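Local structure of ADP-ribosylation factor guanine nucleotide-exchange factor SEC7 (Saccharomyces cerevisiae, 4OIY) at residues Met86-Ser98 with Leu179-Ile191. The protein activates the small GTPase ARF1 at the trans-Golgi network by guanine nucleotide exchange, carried out by its Sec7 domain, and thereby supports vesicle budding and Golgi traffic. Sequence-based numbering, arbitrary orientation.
Sequences MSIVDALRSFLQS and LEGLFNEIANNEI
V89 meets L182 and R93 meets I191 where helices 88-96 and 179-188 run in the same general direction, 35° apart, with axes 10.0 Å apart at closest approach; from N189 the chain runs extended to I191, the last residue of this construct. Between the helices V89 divides its branches: CG1 touches I186 CD1 at 3.7 Å, while CG2 lies against L182 CD2, whose sister methyl CD1 meets I88 CG2. S87 shows how one hydroxyl can serve two helices: its OG accepts from D90 N as N-cap and donates to the syn lone pair of E185 OE1 at 2.7 Å. A water bridges E185 OE1, D90 OD1 and R93 NH2, and probably eases the closeness of the two carboxylates. R93 bends at chi3 (-56°), turning its guanidinium edge so that NH2 hydrogen-bonds N189 O at 2.9 Å. Within helix 88-96, its NH1 forms a salt bridge with D90 OD1 (2.7 Å). An alanine here would lose both grips and is likely to leave N189 O without this donor and D90 facing E185 without the countercharge R93 now provides. I191 CG1 packs on R93 CB, and Q97 NE2 donates almost straight (176°) to I191 OXT, the fragment's terminal carboxylate, 3.0 Å away. Helices 105-122 and 130-148 supply further apolar neighbours; N144 OD1 accepts from I191 N. The result is helix-helix packing extended by the segment after the helix, within the all-helical Sec7 domain.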
loop_
_atom_site.group_PDB
_atom_site.type_symbol
_atom_site.label_atom_id
_atom_site.label_comp_id
_atom_site.label_asym_id
_atom_site.label_seq_id
_atom_site.Cartn_x
_atom_site.Cartn_y
_atom_site.Cartn_z
ATOM N N MET A 86 5.567 5.258 13.630
ATOM C CA MET A 86 4.223 5.625 13.173
ATOM C C MET A 86 3.183 4.743 13.825
ATOM O O MET A 86 3.455 3.576 14.091
ATOM C CB MET A 86 4.088 5.412 11.669
ATOM C CG MET A 86 4.898 6.352 10.816
ATOM S SD MET A 86 4.457 6.080 9.097
ATOM C CE MET A 86 5.588 7.219 8.310
ATOM N N SER A 87 1.979 5.271 14.035
ATOM C CA SER A 87 0.851 4.406 14.368
ATOM C C SER A 87 0.570 3.513 13.160
ATOM O O SER A 87 0.946 3.840 12.029
ATOM C CB SER A 87 -0.397 5.203 14.715
ATOM O OG SER A 87 -1.018 5.725 13.559
ATOM N N ILE A 88 -0.087 2.385 13.394
ATOM C CA ILE A 88 -0.425 1.509 12.275
ATOM C C ILE A 88 -1.320 2.238 11.265
ATOM O O ILE A 88 -1.215 1.987 10.054
ATOM C CB ILE A 88 -1.031 0.167 12.730
ATOM C CG1 ILE A 88 -1.157 -0.798 11.538
ATOM C CG2 ILE A 88 -2.380 0.370 13.405
ATOM C CD1 ILE A 88 -1.574 -2.201 11.923
ATOM N N VAL A 89 -2.157 3.167 11.737
ATOM C CA VAL A 89 -2.986 3.963 10.819
ATOM C C VAL A 89 -2.138 4.899 9.949
ATOM O O VAL A 89 -2.365 5.000 8.750
ATOM C CB VAL A 89 -4.081 4.742 11.578
ATOM C CG1 VAL A 89 -4.735 5.809 10.694
ATOM C CG2 VAL A 89 -5.114 3.769 12.110
ATOM N N ASP A 90 -1.167 5.580 10.540
ATOM C CA ASP A 90 -0.319 6.471 9.761
ATOM C C ASP A 90 0.522 5.697 8.756
ATOM O O ASP A 90 0.708 6.137 7.621
ATOM C CB ASP A 90 0.522 7.354 10.680
ATOM C CG ASP A 90 -0.274 8.551 11.215
ATOM O OD1 ASP A 90 -1.307 8.917 10.608
ATOM O OD2 ASP A 90 0.129 9.122 12.233
ATOM N N ALA A 91 0.988 4.518 9.156
ATOM C CA ALA A 91 1.718 3.643 8.240
ATOM C C ALA A 91 0.836 3.177 7.091
ATOM O O ALA A 91 1.229 3.265 5.939
ATOM C CB ALA A 91 2.295 2.450 8.985
ATOM N N LEU A 92 -0.369 2.722 7.416
ATOM C CA LEU A 92 -1.331 2.298 6.396
ATOM C C LEU A 92 -1.694 3.438 5.435
ATOM O O LEU A 92 -1.839 3.219 4.225
ATOM C CB LEU A 92 -2.598 1.779 7.068
ATOM C CG LEU A 92 -3.545 0.902 6.257
ATOM C CD1 LEU A 92 -2.839 -0.368 5.822
ATOM C CD2 LEU A 92 -4.764 0.590 7.103
ATOM N N ARG A 93 -1.855 4.653 5.964
ATOM C CA ARG A 93 -2.207 5.801 5.129
ATOM C C ARG A 93 -1.086 6.081 4.133
ATOM O O ARG A 93 -1.333 6.255 2.935
ATOM C CB ARG A 93 -2.510 7.062 5.964
ATOM C CG ARG A 93 -3.092 8.179 5.095
ATOM C CD ARG A 93 -3.586 9.428 5.815
ATOM N NE ARG A 93 -4.596 9.207 6.859
ATOM C CZ ARG A 93 -4.325 9.071 8.154
ATOM N NH1 ARG A 93 -3.071 9.096 8.591
ATOM N NH2 ARG A 93 -5.310 8.890 9.020
ATOM N N SER A 94 0.148 6.106 4.625
ATOM C CA SER A 94 1.310 6.326 3.775
ATOM C C SER A 94 1.391 5.265 2.676
ATOM O O SER A 94 1.588 5.575 1.505
ATOM C CB SER A 94 2.589 6.311 4.611
ATOM O OG SER A 94 3.739 6.346 3.785
ATOM N N PHE A 95 1.193 4.015 3.069
ATOM C CA PHE A 95 1.290 2.887 2.154
ATOM C C PHE A 95 0.169 2.885 1.102
ATOM O O PHE A 95 0.434 2.853 -0.101
ATOM C CB PHE A 95 1.263 1.594 2.973
ATOM C CG PHE A 95 1.472 0.346 2.164
ATOM C CD1 PHE A 95 2.602 0.189 1.380
ATOM C CD2 PHE A 95 0.557 -0.696 2.231
ATOM C CE1 PHE A 95 2.795 -0.969 0.640
ATOM C CE2 PHE A 95 0.745 -1.858 1.506
ATOM C CZ PHE A 95 1.869 -1.997 0.709
ATOM N N LEU A 96 -1.080 2.914 1.551
ATOM C CA LEU A 96 -2.212 2.748 0.631
ATOM C C LEU A 96 -2.476 3.951 -0.261
ATOM O O LEU A 96 -3.164 3.820 -1.264
ATOM C CB LEU A 96 -3.489 2.382 1.387
ATOM C CG LEU A 96 -3.483 1.036 2.116
ATOM C CD1 LEU A 96 -4.808 0.834 2.834
ATOM C CD2 LEU A 96 -3.209 -0.123 1.167
ATOM N N GLN A 97 -1.930 5.114 0.086
ATOM C CA GLN A 97 -2.084 6.295 -0.762
ATOM C C GLN A 97 -1.002 6.344 -1.857
ATOM O O GLN A 97 -0.970 7.288 -2.668
ATOM C CB GLN A 97 -2.066 7.567 0.099
ATOM C CG GLN A 97 -3.316 7.709 0.958
ATOM C CD GLN A 97 -3.354 8.994 1.775
ATOM O OE1 GLN A 97 -2.336 9.664 1.958
ATOM N NE2 GLN A 97 -4.537 9.336 2.275
ATOM N N SER A 98 -0.126 5.334 -1.896
ATOM C CA SER A 98 0.951 5.268 -2.902
ATOM C C SER A 98 0.662 4.376 -4.122
ATOM O O SER A 98 1.439 4.373 -5.080
ATOM C CB SER A 98 2.262 4.817 -2.248
ATOM O OG SER A 98 2.258 3.435 -1.927
ATOM N N LEU A 179 -7.478 0.675 20.559
ATOM C CA LEU A 179 -8.354 0.609 19.390
ATOM C C LEU A 179 -9.151 1.899 19.205
ATOM O O LEU A 179 -9.332 2.350 18.077
ATOM C CB LEU A 179 -9.291 -0.598 19.475
ATOM C CG LEU A 179 -8.637 -1.974 19.276
ATOM C CD1 LEU A 179 -9.658 -3.089 19.452
ATOM C CD2 LEU A 179 -7.977 -2.082 17.902
ATOM N N GLU A 180 -9.617 2.499 20.301
ATOM C CA GLU A 180 -10.345 3.769 20.200
ATOM C C GLU A 180 -9.465 4.848 19.560
ATOM O O GLU A 180 -9.937 5.632 18.745
ATOM C CB GLU A 180 -10.836 4.240 21.565
ATOM C CG GLU A 180 -11.679 5.507 21.492
ATOM C CD GLU A 180 -12.387 5.836 22.792
ATOM O OE1 GLU A 180 -12.952 6.946 22.879
ATOM O OE2 GLU A 180 -12.401 4.992 23.716
ATOM N N GLY A 181 -8.184 4.875 19.928
ATOM C CA GLY A 181 -7.229 5.792 19.330
ATOM C C GLY A 181 -7.148 5.633 17.823
ATOM O O GLY A 181 -7.228 6.598 17.089
ATOM N N LEU A 182 -7.015 4.394 17.367
ATOM C CA LEU A 182 -6.937 4.142 15.930
ATOM C C LEU A 182 -8.239 4.517 15.219
ATOM O O LEU A 182 -8.205 5.091 14.130
ATOM C CB LEU A 182 -6.592 2.679 15.648
ATOM C CG LEU A 182 -5.269 2.149 16.213
ATOM C CD1 LEU A 182 -5.070 0.701 15.793
ATOM C CD2 LEU A 182 -4.108 3.014 15.766
ATOM N N PHE A 183 -9.371 4.178 15.831
ATOM C CA PHE A 183 -10.676 4.557 15.306
ATOM C C PHE A 183 -10.738 6.061 15.040
ATOM O O PHE A 183 -11.120 6.504 13.950
ATOM C CB PHE A 183 -11.771 4.155 16.295
ATOM C CG PHE A 183 -13.155 4.519 15.849
ATOM C CD1 PHE A 183 -13.661 5.785 16.090
ATOM C CD2 PHE A 183 -13.961 3.584 15.221
ATOM C CE1 PHE A 183 -14.942 6.121 15.681
ATOM C CE2 PHE A 183 -15.249 3.909 14.830
ATOM C CZ PHE A 183 -15.734 5.182 15.054
ATOM N N ASN A 184 -10.330 6.846 16.029
ATOM C CA ASN A 184 -10.364 8.302 15.891
ATOM C C ASN A 184 -9.396 8.826 14.833
ATOM O O ASN A 184 -9.715 9.776 14.117
ATOM C CB ASN A 184 -10.119 8.973 17.248
ATOM C CG ASN A 184 -11.276 8.776 18.209
ATOM O OD1 ASN A 184 -12.403 8.513 17.796
ATOM N ND2 ASN A 184 -11.000 8.907 19.500
ATOM N N GLU A 185 -8.230 8.195 14.704
ATOM C CA GLU A 185 -7.289 8.560 13.649
ATOM C C GLU A 185 -7.936 8.415 12.273
ATOM O O GLU A 185 -7.831 9.313 11.433
ATOM C CB GLU A 185 -6.015 7.718 13.725
ATOM C CG GLU A 185 -5.139 8.069 14.920
ATOM C CD GLU A 185 -3.766 7.434 14.856
ATOM O OE1 GLU A 185 -3.185 7.369 13.761
ATOM O OE2 GLU A 185 -3.248 7.014 15.916
ATOM N N ILE A 186 -8.624 7.297 12.057
ATOM C CA ILE A 186 -9.316 7.065 10.792
ATOM C C ILE A 186 -10.471 8.045 10.637
ATOM O O ILE A 186 -10.624 8.647 9.578
ATOM C CB ILE A 186 -9.838 5.617 10.681
ATOM C CG1 ILE A 186 -8.667 4.627 10.603
ATOM C CG2 ILE A 186 -10.769 5.463 9.475
ATOM C CD1 ILE A 186 -7.949 4.595 9.273
ATOM N N ALA A 187 -11.283 8.187 11.683
ATOM C CA ALA A 187 -12.454 9.072 11.632
ATOM C C ALA A 187 -12.079 10.509 11.274
ATOM O O ALA A 187 -12.806 11.177 10.537
ATOM C CB ALA A 187 -13.209 9.040 12.954
ATOM N N ASN A 188 -10.945 10.981 11.786
ATOM C CA ASN A 188 -10.563 12.383 11.614
ATOM C C ASN A 188 -9.817 12.673 10.317
ATOM O O ASN A 188 -9.798 13.820 9.863
ATOM C CB ASN A 188 -9.727 12.847 12.806
ATOM C CG ASN A 188 -10.534 12.936 14.087
ATOM O OD1 ASN A 188 -11.762 13.015 14.059
ATOM N ND2 ASN A 188 -9.843 12.943 15.219
ATOM N N ASN A 189 -9.183 11.652 9.741
ATOM C CA ASN A 189 -8.456 11.798 8.479
ATOM C C ASN A 189 -8.550 10.532 7.619
ATOM O O ASN A 189 -7.834 9.554 7.847
ATOM C CB ASN A 189 -6.991 12.171 8.738
ATOM C CG ASN A 189 -6.834 13.574 9.316
ATOM O OD1 ASN A 189 -7.036 14.573 8.619
ATOM N ND2 ASN A 189 -6.487 13.657 10.595
ATOM N N GLU A 190 -9.455 10.573 6.642
ATOM C CA GLU A 190 -9.680 9.479 5.698
ATOM C C GLU A 190 -8.398 9.052 4.999
ATOM O O GLU A 190 -7.604 9.900 4.600
ATOM C CB GLU A 190 -10.683 9.936 4.635
ATOM C CG GLU A 190 -10.982 8.916 3.547
ATOM C CD GLU A 190 -11.963 9.426 2.504
ATOM O OE1 GLU A 190 -12.345 10.612 2.561
ATOM O OE2 GLU A 190 -12.355 8.633 1.626
ATOM N N ILE A 191 -8.209 7.743 4.842
ATOM C CA ILE A 191 -7.145 7.220 3.990
ATOM C C ILE A 191 -7.631 7.216 2.542
ATOM O O ILE A 191 -8.727 6.738 2.239
ATOM C CB ILE A 191 -6.726 5.799 4.410
ATOM C CG1 ILE A 191 -6.151 5.833 5.831
ATOM C CG2 ILE A 191 -5.716 5.227 3.416
ATOM C CD1 ILE A 191 -5.774 4.480 6.389
ATOM O OXT ILE A 191 -6.945 7.698 1.639
HETATM O O HOH W 1 -3.786 9.327 11.705
#